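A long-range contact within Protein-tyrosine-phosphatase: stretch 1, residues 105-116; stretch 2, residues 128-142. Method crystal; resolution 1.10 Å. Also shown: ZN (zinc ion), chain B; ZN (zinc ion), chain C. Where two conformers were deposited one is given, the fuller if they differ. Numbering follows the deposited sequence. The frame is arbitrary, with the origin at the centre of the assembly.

Stretch 1, residues 105-116: GEGHMVMTGDIF
Stretch 2 (128-142) FMYQLDQQARDAGGM

In a classic β-α-β arrangement, a helix runs back against one strand and the chain after it pairs parallel with that strand, and this phosphatase shows it compactly. Helix 128-138 lies nearly antiparallel to strand 108-111 (156° between directions, axes 10.1 Å apart at closest approach). It ends in a Schellman motif, with G140 at phi/psi 85/6 and G141 N bonding to A136 O, and the chain reverses so that M142 pairs parallel with H108.

Stretch 1 enters over this turn. G105 (63/-134) sets its O 3.6 Å from A139 CB. E106 (-88/9; chi1 m, chi2 t) places CB 3.6 Å from G140 O, and a water bridges E106 O, G140 O and H108 NE2. Here the backbones touch: E106 and G141 CA atoms are 3.7 Å apart, and a CB on G141 would clash with the O atoms of G105 and G107. G107 (-63/163) then accepts the first bridge bond, M142 N to G107 O, 3.1 Å.

H108 (-112/137, chi1 m) shares a sheet face with M142 (-154/145; m, t, p). M142 CB sits 3.8 Å from the H108 ring centroid, almost on the ring normal, a CH-pi contact, while M142 SD lies obliquely, 4.1 Å from that centroid. M109 N donates to M142 O at 2.8 Å, completing the pair of bonds that flank H108.

Beyond, alternation governs packing: M109 and M111 (both t, t, m) point toward the helix, V110 away. M109 CE meets L132 CD2 (3.8 Å), and M109 SD meets M129 CE (3.9 Å). M129 (m, m, m) also receives M111, whose CE is 3.7 Å from M129 SD. D114, out of reach of the helix, binds both zinc ions through OD1, 2.2 Å from ZN of chain B and 2.3 Å from ZN of chain C. I115 (m, t) follows, its CD1 4.0 Å from M129 CG. Three methionines, with L132 and I115, make up this apolar contact.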

# COMPACT_ATOMS: atom_id res chain seq x y z
N GLY A 105 -7.19 -17.44 -2.15
CA GLY A 105 -6.88 -18.56 -1.28
C GLY A 105 -5.88 -18.20 -0.18
O GLY A 105 -6.03 -17.18 0.47
N GLU A 106 -4.90 -19.08 -0.02
CA GLU A 106 -3.87 -18.90 0.96
C GLU A 106 -2.71 -18.09 0.40
O GLU A 106 -1.65 -17.96 1.04
CB GLU A 106 -3.34 -20.24 1.49
CG GLU A 106 -4.45 -21.04 2.15
CD GLU A 106 -3.97 -22.30 2.82
OE1 GLU A 106 -4.74 -22.85 3.62
OE2 GLU A 106 -2.82 -22.69 2.50
N GLY A 107 -2.90 -17.52 -0.83
CA GLY A 107 -1.89 -16.64 -1.36
C GLY A 107 -1.70 -15.40 -0.52
O GLY A 107 -2.57 -15.02 0.30
N HIS A 108 -0.56 -14.71 -0.74
CA HIS A 108 -0.27 -13.42 -0.17
C HIS A 108 -0.25 -12.36 -1.24
O HIS A 108 0.29 -12.57 -2.31
CB HIS A 108 1.06 -13.41 0.58
CG HIS A 108 1.03 -14.24 1.83
ND1 HIS A 108 1.89 -13.90 2.86
CD2 HIS A 108 0.33 -15.30 2.21
CE1 HIS A 108 1.68 -14.78 3.85
NE2 HIS A 108 0.75 -15.62 3.50
N MET A 109 -0.86 -11.20 -0.95
CA MET A 109 -0.74 -10.03 -1.77
C MET A 109 0.19 -9.04 -1.09
O MET A 109 0.02 -8.80 0.11
CB MET A 109 -2.13 -9.35 -1.94
CG MET A 109 -2.04 -8.01 -2.61
SD MET A 109 -3.65 -7.20 -2.83
CE MET A 109 -4.34 -8.15 -4.10
N VAL A 110 1.12 -8.45 -1.82
CA VAL A 110 1.94 -7.37 -1.30
C VAL A 110 1.59 -6.13 -2.13
O VAL A 110 1.87 -6.09 -3.32
CB VAL A 110 3.44 -7.62 -1.36
CG1 VAL A 110 4.17 -6.53 -0.62
CG2 VAL A 110 3.79 -9.00 -0.76
N MET A 111 0.98 -5.16 -1.49
CA MET A 111 0.76 -3.86 -2.14
C MET A 111 1.78 -2.90 -1.56
O MET A 111 1.69 -2.51 -0.40
CB MET A 111 -0.69 -3.37 -1.89
CG MET A 111 -0.89 -1.97 -2.48
SD MET A 111 -2.62 -1.45 -2.55
CE MET A 111 -3.24 -2.49 -3.86
N THR A 112 2.79 -2.59 -2.35
CA THR A 112 3.98 -1.89 -1.84
C THR A 112 3.81 -0.38 -1.77
O THR A 112 4.72 0.36 -2.18
CB THR A 112 5.23 -2.26 -2.65
OG1 THR A 112 5.04 -1.98 -4.01
CG2 THR A 112 5.52 -3.78 -2.57
N GLY A 113 2.68 0.09 -1.22
CA GLY A 113 2.52 1.51 -0.91
C GLY A 113 1.81 2.35 -1.96
O GLY A 113 1.48 1.92 -3.06
N ASP A 114 1.55 3.57 -1.54
CA ASP A 114 1.02 4.66 -2.40
C ASP A 114 -0.35 4.42 -2.93
O ASP A 114 -0.68 4.59 -4.10
CB ASP A 114 2.01 5.03 -3.51
CG ASP A 114 3.10 5.98 -3.07
OD1 ASP A 114 3.83 6.49 -4.04
OD2 ASP A 114 3.28 6.21 -1.87
N ILE A 115 -1.27 4.10 -1.97
CA ILE A 115 -2.70 4.23 -2.19
C ILE A 115 -3.11 5.69 -2.31
O ILE A 115 -3.89 6.08 -3.16
CB ILE A 115 -3.50 3.56 -1.06
CG1 ILE A 115 -3.38 2.04 -1.14
CG2 ILE A 115 -4.95 4.03 -1.10
CD1 ILE A 115 -3.99 1.28 0.01
N PHE A 116 -2.59 6.52 -1.39
CA PHE A 116 -2.96 7.94 -1.36
C PHE A 116 -2.41 8.72 -2.55
O PHE A 116 -1.40 8.38 -3.15
CB PHE A 116 -2.44 8.59 -0.11
CG PHE A 116 -3.17 8.22 1.16
CD1 PHE A 116 -2.74 7.19 1.98
CD2 PHE A 116 -4.30 8.93 1.52
CE1 PHE A 116 -3.43 6.90 3.13
CE2 PHE A 116 -4.97 8.62 2.65
CZ PHE A 116 -4.54 7.63 3.48
N PHE A 128 -11.68 -0.82 0.23
CA PHE A 128 -11.55 -2.06 -0.48
C PHE A 128 -10.38 -2.85 0.08
O PHE A 128 -10.52 -4.06 0.33
CB PHE A 128 -11.37 -1.80 -1.98
CG PHE A 128 -11.00 -3.04 -2.76
CD1 PHE A 128 -11.91 -4.03 -3.03
CD2 PHE A 128 -9.71 -3.19 -3.20
CE1 PHE A 128 -11.55 -5.17 -3.72
CE2 PHE A 128 -9.35 -4.34 -3.90
CZ PHE A 128 -10.27 -5.33 -4.19
N MET A 129 -9.25 -2.21 0.28
CA MET A 129 -8.06 -2.93 0.79
C MET A 129 -8.26 -3.38 2.22
O MET A 129 -7.72 -4.44 2.58
CB MET A 129 -6.82 -2.07 0.60
CG MET A 129 -6.37 -1.87 -0.83
SD MET A 129 -6.13 -3.39 -1.77
CE MET A 129 -4.82 -4.13 -0.81
N TYR A 130 -9.00 -2.62 3.03
CA TYR A 130 -9.32 -3.02 4.40
C TYR A 130 -10.14 -4.31 4.36
O TYR A 130 -9.87 -5.29 5.04
CB TYR A 130 -10.02 -1.86 5.03
CG TYR A 130 -10.47 -1.98 6.47
CD1 TYR A 130 -11.59 -2.73 6.81
CD2 TYR A 130 -9.82 -1.34 7.50
CE1 TYR A 130 -12.03 -2.85 8.12
CE2 TYR A 130 -10.25 -1.41 8.82
CZ TYR A 130 -11.36 -2.17 9.10
OH TYR A 130 -11.88 -2.28 10.40
N GLN A 131 -11.21 -4.32 3.55
CA GLN A 131 -12.03 -5.52 3.41
C GLN A 131 -11.18 -6.68 2.88
O GLN A 131 -11.30 -7.81 3.38
CB GLN A 131 -13.22 -5.22 2.49
CG GLN A 131 -14.08 -6.42 2.22
CD GLN A 131 -15.33 -5.94 1.52
OE1 GLN A 131 -15.39 -6.01 0.28
NE2 GLN A 131 -16.31 -5.45 2.24
N LEU A 132 -10.33 -6.43 1.89
CA LEU A 132 -9.53 -7.53 1.31
C LEU A 132 -8.61 -8.09 2.36
O LEU A 132 -8.35 -9.32 2.39
CB LEU A 132 -8.80 -6.94 0.11
CG LEU A 132 -8.37 -8.02 -0.86
CD1 LEU A 132 -9.59 -8.50 -1.68
CD2 LEU A 132 -7.30 -7.51 -1.79
N ASP A 133 -8.03 -7.24 3.21
CA ASP A 133 -7.16 -7.68 4.31
C ASP A 133 -7.88 -8.69 5.16
O ASP A 133 -7.39 -9.80 5.45
CB ASP A 133 -6.73 -6.40 5.03
CG ASP A 133 -5.63 -6.45 6.08
OD1 ASP A 133 -5.14 -7.57 6.42
OD2 ASP A 133 -5.29 -5.36 6.59
N GLN A 134 -9.11 -8.39 5.61
CA GLN A 134 -9.89 -9.29 6.41
C GLN A 134 -10.24 -10.56 5.64
O GLN A 134 -10.12 -11.67 6.19
CB GLN A 134 -11.14 -8.60 6.95
CG GLN A 134 -11.95 -9.55 7.83
CD GLN A 134 -11.24 -9.95 9.13
OE1 GLN A 134 -11.11 -9.18 10.04
NE2 GLN A 134 -10.75 -11.16 9.26
N GLN A 135 -10.69 -10.42 4.39
CA GLN A 135 -11.06 -11.59 3.63
C GLN A 135 -9.88 -12.55 3.39
O GLN A 135 -10.07 -13.77 3.44
CB GLN A 135 -11.67 -11.17 2.28
CG GLN A 135 -13.01 -10.46 2.44
CD GLN A 135 -13.53 -9.96 1.11
OE1 GLN A 135 -12.77 -9.82 0.15
NE2 GLN A 135 -14.84 -9.71 1.03
N ALA A 136 -8.71 -11.97 3.11
CA ALA A 136 -7.53 -12.80 2.88
C ALA A 136 -7.22 -13.59 4.17
O ALA A 136 -7.00 -14.79 4.11
CB ALA A 136 -6.37 -11.96 2.45
N ARG A 137 -7.25 -12.92 5.30
CA ARG A 137 -7.02 -13.61 6.57
C ARG A 137 -8.00 -14.72 6.77
O ARG A 137 -7.63 -15.82 7.18
CB ARG A 137 -7.03 -12.58 7.73
CG ARG A 137 -6.66 -13.16 9.05
CD ARG A 137 -6.41 -12.12 10.11
NE ARG A 137 -6.28 -12.69 11.45
CZ ARG A 137 -5.74 -12.05 12.47
NH1 ARG A 137 -5.22 -10.84 12.34
NH2 ARG A 137 -5.67 -12.61 13.67
N ASP A 138 -9.28 -14.47 6.52
CA ASP A 138 -10.30 -15.51 6.69
C ASP A 138 -10.04 -16.70 5.80
O ASP A 138 -10.45 -17.82 6.16
CB ASP A 138 -11.69 -14.96 6.38
CG ASP A 138 -12.14 -13.99 7.49
OD1 ASP A 138 -13.12 -13.24 7.16
OD2 ASP A 138 -11.63 -13.92 8.59
N ALA A 139 -9.45 -16.54 4.63
CA ALA A 139 -9.09 -17.60 3.70
C ALA A 139 -7.76 -18.24 4.05
O ALA A 139 -7.37 -19.19 3.33
CB ALA A 139 -9.07 -17.00 2.32
N GLY A 140 -7.05 -17.79 5.07
CA GLY A 140 -5.73 -18.36 5.28
C GLY A 140 -4.58 -17.76 4.51
O GLY A 140 -3.48 -18.27 4.55
N GLY A 141 -4.87 -16.67 3.78
CA GLY A 141 -3.87 -15.89 3.07
C GLY A 141 -3.61 -14.59 3.82
O GLY A 141 -3.94 -14.43 4.99
N MET A 142 -3.02 -13.65 3.08
CA MET A 142 -2.68 -12.38 3.69
C MET A 142 -2.64 -11.28 2.66
O MET A 142 -2.14 -11.50 1.55
CB MET A 142 -1.30 -12.37 4.38
CG MET A 142 -1.17 -13.23 5.61
SD MET A 142 0.39 -13.02 6.48
CE MET A 142 -0.01 -11.54 7.45
ZN ZN B . 3.66 6.50 -6.21
ZN ZN C . 6.10 6.67 -4.09
O HOH W 1 -0.87 -18.17 3.66
O HOH W 2 -7.30 -22.24 4.59
O HOH W 3 3.86 6.49 -8.31
O HOH W 4 5.46 7.24 -5.85